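Local coordinates for putative outer membrane lipoprotein (PDB 2RD1), which is of unknown function but is probably anchored to the outer membrane by lipidation, this chain being its small, all-beta DUF903 part, at residues Y32-Q35 / E36-R40. Numbering follows the deposited sequence.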
ATOM      1  N   TYR A  32      -1.177  -2.462  -6.264  1.00 34.91           N
ATOM      2  CA  TYR A  32      -0.723  -1.102  -5.996  1.00 35.28           C
ATOM      3  C   TYR A  32       0.287  -0.682  -7.052  1.00 35.32           C
ATOM      4  O   TYR A  32       0.736  -1.503  -7.847  1.00 35.96           O
ATOM      5  CB  TYR A  32      -0.063  -0.999  -4.618  1.00 32.45           C
ATOM      6  CG  TYR A  32       1.219  -1.789  -4.481  1.00 29.68           C
ATOM      7  CD1 TYR A  32       1.197  -3.164  -4.257  1.00 31.00           C
ATOM      8  CD2 TYR A  32       2.454  -1.163  -4.576  1.00 27.72           C
ATOM      9  CE1 TYR A  32       2.386  -3.898  -4.127  1.00 30.56           C
ATOM     10  CE2 TYR A  32       3.642  -1.880  -4.453  1.00 29.02           C
ATOM     11  CZ  TYR A  32       3.601  -3.245  -4.225  1.00 30.57           C
ATOM     12  OH  TYR A  32       4.774  -3.948  -4.071  1.00 32.31           O
ATOM     13  N   THR A  33       0.645   0.599  -7.038  1.00 43.59           N
ATOM     14  CA  THR A  33       1.616   1.160  -7.972  1.00 44.83           C
ATOM     15  C   THR A  33       2.781   1.711  -7.164  1.00 46.32           C
ATOM     16  O   THR A  33       2.595   2.641  -6.379  1.00 48.42           O
ATOM     17  CB  THR A  33       1.017   2.331  -8.774  1.00 34.51           C
ATOM     18  OG1 THR A  33      -0.219   1.930  -9.369  1.00 33.73           O
ATOM     19  CG2 THR A  33       1.977   2.765  -9.864  1.00 34.72           C
ATOM     20  N   ASP A  34       3.975   1.155  -7.346  1.00 28.17           N
ATOM     21  CA  ASP A  34       5.121   1.642  -6.589  1.00 28.78           C
ATOM     22  C   ASP A  34       5.539   3.048  -7.015  1.00 29.43           C
ATOM     23  O   ASP A  34       4.878   3.674  -7.844  1.00 28.96           O
ATOM     24  CB  ASP A  34       6.305   0.676  -6.715  1.00 51.34           C
ATOM     25  CG  ASP A  34       6.733   0.440  -8.155  1.00 51.85           C
ATOM     26  OD1 ASP A  34       6.860   1.419  -8.917  1.00 50.63           O
ATOM     27  OD2 ASP A  34       6.962  -0.733  -8.513  1.00 54.34           O
ATOM     28  N   GLN A  35       6.635   3.539  -6.441  1.00 36.12           N
ATOM     29  CA  GLN A  35       7.139   4.873  -6.754  1.00 37.89           C
ATOM     30  C   GLN A  35       7.715   4.998  -8.160  1.00 38.38           C
ATOM     31  O   GLN A  35       8.061   6.093  -8.591  1.00 37.59           O
ATOM     32  CB  GLN A  35       8.203   5.295  -5.739  1.00 47.41           C
ATOM     33  CG  GLN A  35       7.657   5.761  -4.397  1.00 49.47           C
ATOM     34  CD  GLN A  35       6.712   6.946  -4.523  1.00 52.16           C
ATOM     35  OE1 GLN A  35       5.579   6.807  -4.992  1.00 53.38           O
ATOM     36  NE2 GLN A  35       7.172   8.119  -4.103  1.00 52.85           N
ATOM     37  N   GLU A  36       7.828   3.885  -8.871  1.00 45.51           N
ATOM     38  CA  GLU A  36       8.348   3.937 -10.229  1.00 48.70           C
ATOM     39  C   GLU A  36       7.213   3.724 -11.216  1.00 48.68           C
ATOM     40  O   GLU A  36       7.432   3.289 -12.343  1.00 50.20           O
ATOM     41  CB  GLU A  36       9.429   2.872 -10.454  1.00 65.92           C
ATOM     42  CG  GLU A  36      10.698   3.061  -9.625  1.00 69.57           C
ATOM     43  CD  GLU A  36      11.892   2.308 -10.205  1.00 72.58           C
ATOM     44  OE1 GLU A  36      11.694   1.195 -10.753  1.00 74.42           O
ATOM     45  OE2 GLU A  36      13.030   2.823 -10.104  1.00 72.79           O
ATOM     46  N   GLY A  37       5.995   4.029 -10.787  1.00 42.27           N
ATOM     47  CA  GLY A  37       4.850   3.856 -11.659  1.00 42.33           C
ATOM     48  C   GLY A  37       4.570   2.400 -11.984  1.00 42.50           C
ATOM     49  O   GLY A  37       3.534   2.076 -12.563  1.00 42.36           O
ATOM     50  N   ASN A  38       5.493   1.514 -11.624  1.00 44.51           N
ATOM     51  CA  ASN A  38       5.299   0.093 -11.885  1.00 46.00           C
ATOM     52  C   ASN A  38       4.104  -0.378 -11.085  1.00 46.23           C
ATOM     53  O   ASN A  38       3.873   0.089  -9.970  1.00 47.66           O
ATOM     54  CB  ASN A  38       6.526  -0.717 -11.464  1.00 64.58           C
ATOM     55  CG  ASN A  38       7.753  -0.370 -12.263  1.00 65.35           C
ATOM     56  OD1 ASN A  38       7.745  -0.446 -13.490  1.00 66.89           O
ATOM     57  ND2 ASN A  38       8.824   0.007 -11.574  1.00 66.21           N
ATOM     58  N   GLN A  39       3.347  -1.308 -11.646  1.00 42.84           N
ATOM     59  CA  GLN A  39       2.182  -1.821 -10.955  1.00 43.71           C
ATOM     60  C   GLN A  39       2.469  -3.208 -10.401  1.00 43.45           C
ATOM     61  O   GLN A  39       3.006  -4.071 -11.101  1.00 43.35           O
ATOM     62  CB  GLN A  39       0.991  -1.829 -11.913  1.00 74.94           C
ATOM     63  CG  GLN A  39       0.871  -0.510 -12.676  1.00 78.85           C
ATOM     64  CD  GLN A  39      -0.536  -0.222 -13.169  1.00 82.03           C
ATOM     65  OE1 GLN A  39      -1.158  -1.060 -13.825  1.00 83.91           O
ATOM     66  NE2 GLN A  39      -1.040   0.976 -12.865  1.00 80.31           N
ATOM     67  N   ARG A  40       2.128  -3.408  -9.131  1.00 38.31           N
ATOM     68  CA  ARG A  40       2.364  -4.686  -8.474  1.00 37.41           C
ATOM     69  C   ARG A  40       1.081  -5.209  -7.851  1.00 37.10           C
ATOM     70  O   ARG A  40       0.024  -4.588  -7.939  1.00 36.99           O
ATOM     71  CB  ARG A  40       3.403  -4.533  -7.361  1.00 50.46           C
ATOM     72  CG  ARG A  40       4.578  -3.626  -7.670  1.00 51.94           C
ATOM     73  CD  ARG A  40       5.619  -4.291  -8.543  1.00 53.36           C
ATOM     74  NE  ARG A  40       6.821  -3.470  -8.629  1.00 54.71           N
ATOM     75  CZ  ARG A  40       7.875  -3.754  -9.387  1.00 55.58           C
ATOM     76  NH1 ARG A  40       7.883  -4.849 -10.140  1.00 55.82           N
ATOM     77  NH2 ARG A  40       8.923  -2.938  -9.394  1.00 55.06           N
TER
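OD2 of Asp34 takes two N-H groups of Arg40 in a salt bridge: NE at 2.7 Å, nearly in line with the C-O bond but bent at the hydrogen and with OD2 tilted from the guanidinium plane, and NH2 more weakly. Carboxylate and guanidinium planes are 57° apart. The other oxygen turns back to the main chain, Asp34 OD1 accepting Glu36 N at 2.6 Å on its anti side, tilted from the carboxylate plane, an Asx turn. A chi1 of 58° sets CG of Asp34 between the backbone N and the carbonyl carbon, turning the carboxylate back over the turn. This is type I, Asp34 to Gly37, closed by Gly37 N bonding to Asp34 O at 3.2 Å, in the loop of the antiparallel hairpin of strands 29-33 and 39-43. Asp34 N reaches Asn38 O at 2.8 Å, while Tyr32 and Arg40 are bonded both ways, Arg40 N to Tyr32 O at 2.7 Å and Tyr32 N back to Arg40 O. On the face they share, Arg40 CB makes a CH-pi contact over the Tyr32 ring, off toward its CZ-CE1 rim. Thr33 and Gln39, a non-hydrogen-bonded pair, lie side by side on the other face, Thr33 CG2 against Gly37 O and Asn38 O; the Thr33 backbone bonds instead to Gln18 of strand 14-18.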